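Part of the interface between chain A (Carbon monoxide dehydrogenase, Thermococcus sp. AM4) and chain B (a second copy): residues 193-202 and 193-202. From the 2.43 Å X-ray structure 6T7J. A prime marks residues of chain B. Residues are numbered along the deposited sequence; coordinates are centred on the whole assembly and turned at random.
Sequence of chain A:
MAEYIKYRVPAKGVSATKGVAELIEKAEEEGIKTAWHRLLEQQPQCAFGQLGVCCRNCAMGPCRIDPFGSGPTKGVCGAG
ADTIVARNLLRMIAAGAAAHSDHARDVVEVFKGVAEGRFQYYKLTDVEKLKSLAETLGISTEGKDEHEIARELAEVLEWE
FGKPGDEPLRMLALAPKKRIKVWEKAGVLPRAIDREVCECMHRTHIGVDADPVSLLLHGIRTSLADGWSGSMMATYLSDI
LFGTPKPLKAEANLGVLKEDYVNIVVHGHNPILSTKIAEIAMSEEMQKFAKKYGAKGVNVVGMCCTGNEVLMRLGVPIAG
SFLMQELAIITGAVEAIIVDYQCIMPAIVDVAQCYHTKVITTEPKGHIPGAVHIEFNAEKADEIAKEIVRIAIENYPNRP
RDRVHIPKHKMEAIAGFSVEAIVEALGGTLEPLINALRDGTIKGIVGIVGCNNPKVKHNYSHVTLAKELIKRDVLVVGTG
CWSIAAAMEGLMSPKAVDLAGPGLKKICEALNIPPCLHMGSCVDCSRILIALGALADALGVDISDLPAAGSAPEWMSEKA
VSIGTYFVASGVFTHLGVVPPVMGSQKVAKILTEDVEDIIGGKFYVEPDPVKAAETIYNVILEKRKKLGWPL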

# COMPACT_ATOMS: atom_id res chain seq x y z
N ILE A 193 4.35 6.66 -10.22
CA ILE A 193 4.82 6.17 -8.93
C ILE A 193 3.66 5.66 -8.08
O ILE A 193 3.65 4.50 -7.63
CB ILE A 193 5.59 7.28 -8.19
CG1 ILE A 193 6.57 7.98 -9.13
CG2 ILE A 193 6.33 6.68 -7.03
CD1 ILE A 193 7.28 9.17 -8.49
N ASP A 194 2.67 6.52 -7.83
CA ASP A 194 1.51 6.13 -7.03
C ASP A 194 0.82 4.92 -7.63
O ASP A 194 0.32 4.06 -6.89
CB ASP A 194 0.54 7.30 -6.91
CG ASP A 194 1.13 8.47 -6.14
OD1 ASP A 194 2.23 8.32 -5.57
OD2 ASP A 194 0.49 9.55 -6.10
N ARG A 195 0.81 4.80 -8.96
CA ARG A 195 0.25 3.61 -9.59
C ARG A 195 1.05 2.37 -9.24
O ARG A 195 0.48 1.30 -9.02
CB ARG A 195 0.17 3.78 -11.11
CG ARG A 195 -0.36 2.54 -11.80
CD ARG A 195 -0.07 2.52 -13.29
NE ARG A 195 -0.68 1.35 -13.92
CZ ARG A 195 -0.83 1.22 -15.24
NH1 ARG A 195 -1.39 0.12 -15.73
NH2 ARG A 195 -0.42 2.17 -16.06
N GLU A 196 2.38 2.49 -9.18
CA GLU A 196 3.19 1.33 -8.82
C GLU A 196 2.91 0.89 -7.38
O GLU A 196 2.76 -0.31 -7.11
CB GLU A 196 4.68 1.64 -9.00
CG GLU A 196 5.06 2.17 -10.38
CD GLU A 196 4.66 1.26 -11.52
OE1 GLU A 196 4.55 0.03 -11.30
OE2 GLU A 196 4.45 1.76 -12.64
N VAL A 197 2.84 1.85 -6.46
CA VAL A 197 2.52 1.51 -5.07
C VAL A 197 1.15 0.83 -4.98
O VAL A 197 0.99 -0.22 -4.34
CB VAL A 197 2.57 2.78 -4.18
CG1 VAL A 197 1.82 2.55 -2.87
CG2 VAL A 197 4.01 3.18 -3.91
N CYS A 198 0.15 1.42 -5.65
CA CYS A 198 -1.20 0.87 -5.58
C CYS A 198 -1.27 -0.50 -6.23
O CYS A 198 -2.01 -1.38 -5.76
CB CYS A 198 -2.17 1.85 -6.24
SG CYS A 198 -3.75 1.16 -6.74
N GLU A 199 -0.50 -0.73 -7.30
CA GLU A 199 -0.49 -2.04 -7.93
C GLU A 199 0.17 -3.08 -7.04
O GLU A 199 -0.22 -4.25 -7.07
CB GLU A 199 0.22 -2.00 -9.29
CG GLU A 199 0.38 -3.39 -9.92
CD GLU A 199 0.69 -3.34 -11.41
OE1 GLU A 199 1.08 -4.40 -11.96
OE2 GLU A 199 0.54 -2.27 -12.02
N CYS A 200 1.18 -2.70 -6.25
CA CYS A 200 1.70 -3.66 -5.28
C CYS A 200 0.62 -4.00 -4.25
O CYS A 200 0.40 -5.17 -3.93
CB CYS A 200 2.95 -3.13 -4.58
SG CYS A 200 4.42 -2.89 -5.60
N MET A 201 -0.08 -2.98 -3.75
CA MET A 201 -1.15 -3.25 -2.79
C MET A 201 -2.25 -4.12 -3.39
O MET A 201 -2.92 -4.87 -2.67
CB MET A 201 -1.74 -1.94 -2.25
CG MET A 201 -0.78 -1.17 -1.36
SD MET A 201 0.13 -2.24 -0.22
CE MET A 201 -1.19 -2.78 0.87
N HIS A 202 -2.45 -4.04 -4.71
CA HIS A 202 -3.43 -4.89 -5.38
C HIS A 202 -2.91 -6.31 -5.59
O HIS A 202 -3.65 -7.28 -5.38
CB HIS A 202 -3.85 -4.27 -6.71
CG HIS A 202 -4.76 -5.14 -7.53
ND1 HIS A 202 -4.74 -5.14 -8.91
CD2 HIS A 202 -5.71 -6.02 -7.17
CE1 HIS A 202 -5.64 -5.99 -9.36
NE2 HIS A 202 -6.25 -6.54 -8.33
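Chain B 193-202: IDREVCECMH

Chain B meets chain A helix on helix, the same ten residues facing themselves across an exact two-fold axis. Residues 193-202 are helical in both copies, held by regular i to i+4 backbone hydrogen bonds such as Val197′ N to Ile193′ O at 3.0 Å. The two N-to-C directions make an angle of 65°, and the axes come within 8.4 Å, close enough for side chains of the two helices to interlock.

The contact face is Asp194, Val197, Cys198 and Met201, the i, i+3, i+4, i+7 pattern of one helical stripe, and each of these points its CA-to-CB bond toward the partner. The two-fold makes every contact reciprocal, and residues beside the axis meet their own copies. Asp194 faces its own copy, with CB of Asp194 3.6 Å from CB of Asp194′ and the two CA atoms 5.2 Å apart, so the backbones run nearest here. From that point each carboxylate reaches onto the other helix: Asp194′ OD2 lies 3.7 Å from Arg195 CA, and Asp194′ OD1 lies 3.7 Å from Cys198 SG. The carboxylate oxygens find their hydrogen bonds elsewhere in the structure; no hydrogen bond crosses between these stretches.

Farther along, Val197′ is the bump. Its CG1 enters the hollow between Cys198 and Met201, 4.0 Å from Cys198 CB and 4.1 Å from Met201 CG. Val197 repeats the fit in the opposite sense. The methionines close the row sulfur to sulfur, Met201 SD to Met201′ SD at 3.6 Å, each with all three chi angles in m.

The rule is compact: Cys198 is small, and a methyl of the beta-branched Val197′ comes close to its backbone, CG1 of Val197′ lying 3.9 Å from CA of Cys198, while the CA-to-CB bonds of Glu196 and Glu199 point away from the partner helix. Together the two stretches bury 465 Å².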

# COMPACT_ATOMS: atom_id res chain seq x y z
N ILE B 193 -7.02 8.94 -6.21
CA ILE B 193 -7.18 7.62 -5.60
C ILE B 193 -5.82 7.01 -5.26
O ILE B 193 -5.56 6.64 -4.10
CB ILE B 193 -7.98 6.70 -6.53
CG1 ILE B 193 -9.21 7.42 -7.09
CG2 ILE B 193 -8.41 5.48 -5.77
CD1 ILE B 193 -9.98 6.60 -8.12
N ASP B 194 -4.96 6.87 -6.27
CA ASP B 194 -3.64 6.29 -6.04
C ASP B 194 -2.87 7.07 -4.99
O ASP B 194 -2.12 6.47 -4.20
CB ASP B 194 -2.86 6.24 -7.36
CG ASP B 194 -3.49 5.32 -8.38
OD1 ASP B 194 -4.44 4.59 -8.03
OD2 ASP B 194 -3.03 5.32 -9.55
N ARG B 195 -3.06 8.39 -4.93
CA ARG B 195 -2.43 9.17 -3.88
C ARG B 195 -2.96 8.78 -2.50
O ARG B 195 -2.20 8.72 -1.54
CB ARG B 195 -2.65 10.67 -4.11
CG ARG B 195 -2.04 11.52 -3.00
CD ARG B 195 -2.57 12.94 -2.99
NE ARG B 195 -1.91 13.74 -1.97
CZ ARG B 195 -1.96 15.06 -1.90
NH1 ARG B 195 -1.32 15.71 -0.94
NH2 ARG B 195 -2.65 15.74 -2.81
N GLU B 196 -4.26 8.50 -2.39
CA GLU B 196 -4.81 8.09 -1.10
C GLU B 196 -4.22 6.75 -0.66
O GLU B 196 -3.83 6.58 0.51
CB GLU B 196 -6.33 8.01 -1.16
CG GLU B 196 -7.02 9.27 -1.68
CD GLU B 196 -6.67 10.52 -0.88
OE1 GLU B 196 -6.33 10.40 0.31
OE2 GLU B 196 -6.74 11.63 -1.45
N VAL B 197 -4.14 5.79 -1.58
CA VAL B 197 -3.54 4.49 -1.26
C VAL B 197 -2.09 4.67 -0.81
O VAL B 197 -1.66 4.13 0.22
CB VAL B 197 -3.65 3.53 -2.46
CG1 VAL B 197 -2.66 2.37 -2.31
CG2 VAL B 197 -5.07 3.01 -2.60
N CYS B 198 -1.33 5.45 -1.58
CA CYS B 198 0.08 5.64 -1.27
C CYS B 198 0.27 6.38 0.05
O CYS B 198 1.20 6.09 0.81
CB CYS B 198 0.77 6.37 -2.42
SG CYS B 198 2.33 7.17 -2.02
N GLU B 199 -0.63 7.32 0.36
CA GLU B 199 -0.54 8.02 1.64
C GLU B 199 -0.86 7.10 2.80
O GLU B 199 -0.29 7.27 3.89
CB GLU B 199 -1.46 9.24 1.66
CG GLU B 199 -1.50 9.93 3.03
CD GLU B 199 -2.06 11.34 2.99
OE1 GLU B 199 -2.36 11.89 4.07
OE2 GLU B 199 -2.19 11.90 1.88
N CYS B 200 -1.77 6.14 2.63
CA CYS B 200 -1.95 5.16 3.69
C CYS B 200 -0.68 4.35 3.88
O CYS B 200 -0.22 4.15 5.01
CB CYS B 200 -3.14 4.24 3.41
SG CYS B 200 -4.78 5.00 3.38
N MET B 201 -0.08 3.90 2.78
CA MET B 201 1.17 3.14 2.90
C MET B 201 2.28 3.97 3.56
O MET B 201 3.17 3.41 4.21
CB MET B 201 1.62 2.62 1.54
CG MET B 201 0.72 1.54 0.97
SD MET B 201 0.19 0.34 2.22
CE MET B 201 1.75 -0.48 2.57
N HIS B 202 2.23 5.29 3.40
CA HIS B 202 3.22 6.16 4.04
C HIS B 202 2.90 6.38 5.52
O HIS B 202 3.81 6.35 6.36
CB HIS B 202 3.29 7.51 3.31
CG HIS B 202 4.18 8.51 3.98
ND1 HIS B 202 3.93 9.87 3.93
CD2 HIS B 202 5.31 8.37 4.70
CE1 HIS B 202 4.87 10.51 4.60
NE2 HIS B 202 5.72 9.62 5.08